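Local coordinates for protein telomeric DNA-binding factor trf1 (Schizosaccharomyces pombe, PDB 6K5S) that probably binds double-stranded telomeric repeat DNA as a TRF-family factor, with this all-helical domain serving as its likely dimerisation module, at residues A[33-38]-A[44-49]. Residues are numbered along the deposited sequence; the frame is centred on the assembly and turned at random.
Sequences AIVTNP and MAFTKV
Phe-46 reaches from helix 41-60 to helix 28-36, where Ile-34 and Val-35 meet successive parts of its side chain. Near the stem, the CG2 methyl of Ile-34 lies 3.7 Å from CB of Phe-46, and the two side chains cross at about a right angle. Farther out, CG2 of Val-35 approaches the distal end of the ring, 3.7 Å from CE2 of Phe-46 and 4.0 Å from its CZ. With CG anti to the backbone N (chi1 178°), the phenyl group of Phe-46 reaches past Ile-34 as far as Val-35, and both methyls come at the ring obliquely. Ile-23 and Leu-24 of helix 10-24 also touch the same aromatic side chain, so that residues from three consecutive helices share this small apolar cluster.

Toward the loop the contact turns polar and more exposed. Pro-38 lies beside the first turns of helix 41-60, its CB 4.1 Å from OG1 of Thr-47, while its carbonyl oxygen sits 3.1 Å from CG of Met-44. A water molecule links the segments here: it donates to O of Pro-38 at 2.7 Å and is hydrogen-bonded to OG1 of Thr-47 at 2.9 Å. That hydroxyl is also hydrogen-bonded to the carbonyl of Gly-43 one turn back, and so has a partner in its own helix as well as the water.

Helix 41-60 also packs against the second subunit, through Ala-45, Lys-48 and Val-49. Helices 28-36 and 41-60 are thus consecutive helices joined by a short loop, packed through an apolar patch with a water bridge at the loop end, within the all-helical TRF-family domain.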
# COMPACT_ATOMS: atom_id res chain seq x y z
N ALA A 33 18.88 -13.86 -4.54
CA ALA A 33 18.97 -13.33 -5.90
C ALA A 33 18.03 -12.15 -6.09
O ALA A 33 18.42 -11.13 -6.68
CB ALA A 33 18.65 -14.43 -6.91
N ILE A 34 16.81 -12.25 -5.59
CA ILE A 34 15.84 -11.19 -5.79
C ILE A 34 16.33 -9.89 -5.15
O ILE A 34 16.34 -8.83 -5.78
CB ILE A 34 14.47 -11.65 -5.25
CG1 ILE A 34 13.99 -12.84 -6.09
CG2 ILE A 34 13.46 -10.52 -5.26
CD1 ILE A 34 12.69 -13.47 -5.65
N VAL A 35 16.86 -9.98 -3.92
CA VAL A 35 17.28 -8.78 -3.21
C VAL A 35 18.56 -8.21 -3.81
O VAL A 35 18.70 -6.99 -3.93
CB VAL A 35 17.45 -9.08 -1.71
CG1 VAL A 35 18.08 -7.90 -1.00
CG2 VAL A 35 16.10 -9.39 -1.09
N THR A 36 19.50 -9.07 -4.20
CA THR A 36 20.79 -8.62 -4.71
C THR A 36 20.80 -8.29 -6.21
O THR A 36 21.85 -7.93 -6.73
CB THR A 36 21.88 -9.66 -4.42
OG1 THR A 36 21.63 -10.87 -5.15
CG2 THR A 36 21.94 -9.99 -2.95
N ASN A 37 19.66 -8.40 -6.91
CA ASN A 37 19.58 -8.03 -8.32
C ASN A 37 18.33 -7.18 -8.54
O ASN A 37 17.34 -7.63 -9.12
CB ASN A 37 19.57 -9.25 -9.23
CG ASN A 37 20.86 -10.03 -9.14
OD1 ASN A 37 20.87 -11.18 -8.71
ND2 ASN A 37 21.96 -9.40 -9.53
N PRO A 38 18.38 -5.91 -8.11
CA PRO A 38 17.18 -5.07 -8.18
C PRO A 38 16.69 -4.83 -9.59
O PRO A 38 15.53 -4.45 -9.76
CB PRO A 38 17.63 -3.75 -7.52
CG PRO A 38 18.87 -4.10 -6.75
CD PRO A 38 19.52 -5.21 -7.51
N MET A 44 12.88 -5.94 -9.44
CA MET A 44 12.20 -4.66 -9.60
C MET A 44 10.84 -4.68 -8.91
O MET A 44 10.42 -3.67 -8.33
CB MET A 44 12.01 -4.33 -11.09
CG MET A 44 13.28 -4.00 -11.88
SD MET A 44 12.83 -3.77 -13.63
CE MET A 44 11.42 -2.68 -13.42
N ALA A 45 10.12 -5.79 -9.02
CA ALA A 45 8.82 -5.90 -8.37
C ALA A 45 8.97 -5.91 -6.86
O ALA A 45 8.17 -5.30 -6.14
CB ALA A 45 8.09 -7.15 -8.86
N PHE A 46 10.01 -6.59 -6.36
CA PHE A 46 10.28 -6.58 -4.92
C PHE A 46 10.63 -5.18 -4.44
O PHE A 46 10.18 -4.76 -3.37
CB PHE A 46 11.41 -7.56 -4.59
CG PHE A 46 11.80 -7.59 -3.14
CD1 PHE A 46 11.00 -8.22 -2.21
CD2 PHE A 46 12.97 -6.97 -2.71
CE1 PHE A 46 11.36 -8.25 -0.86
CE2 PHE A 46 13.34 -7.00 -1.35
CZ PHE A 46 12.52 -7.65 -0.43
N THR A 47 11.41 -4.42 -5.23
CA THR A 47 11.78 -3.07 -4.81
C THR A 47 10.56 -2.17 -4.65
O THR A 47 10.47 -1.42 -3.67
CB THR A 47 12.78 -2.45 -5.78
OG1 THR A 47 14.01 -3.17 -5.70
CG2 THR A 47 13.04 -0.99 -5.41
N LYS A 48 9.59 -2.25 -5.56
CA LYS A 48 8.38 -1.43 -5.43
C LYS A 48 7.54 -1.87 -4.24
O LYS A 48 6.97 -1.03 -3.52
CB LYS A 48 7.57 -1.49 -6.72
CG LYS A 48 8.35 -1.00 -7.95
CD LYS A 48 7.48 -1.08 -9.19
CE LYS A 48 8.06 -0.27 -10.32
NZ LYS A 48 9.33 -0.86 -10.80
N VAL A 49 7.41 -3.18 -4.03
CA VAL A 49 6.71 -3.69 -2.84
C VAL A 49 7.40 -3.20 -1.57
O VAL A 49 6.74 -2.73 -0.63
CB VAL A 49 6.64 -5.22 -2.89
CG1 VAL A 49 6.20 -5.77 -1.55
CG2 VAL A 49 5.66 -5.65 -3.99
O HOH W 1 14.46 -2.39 -8.48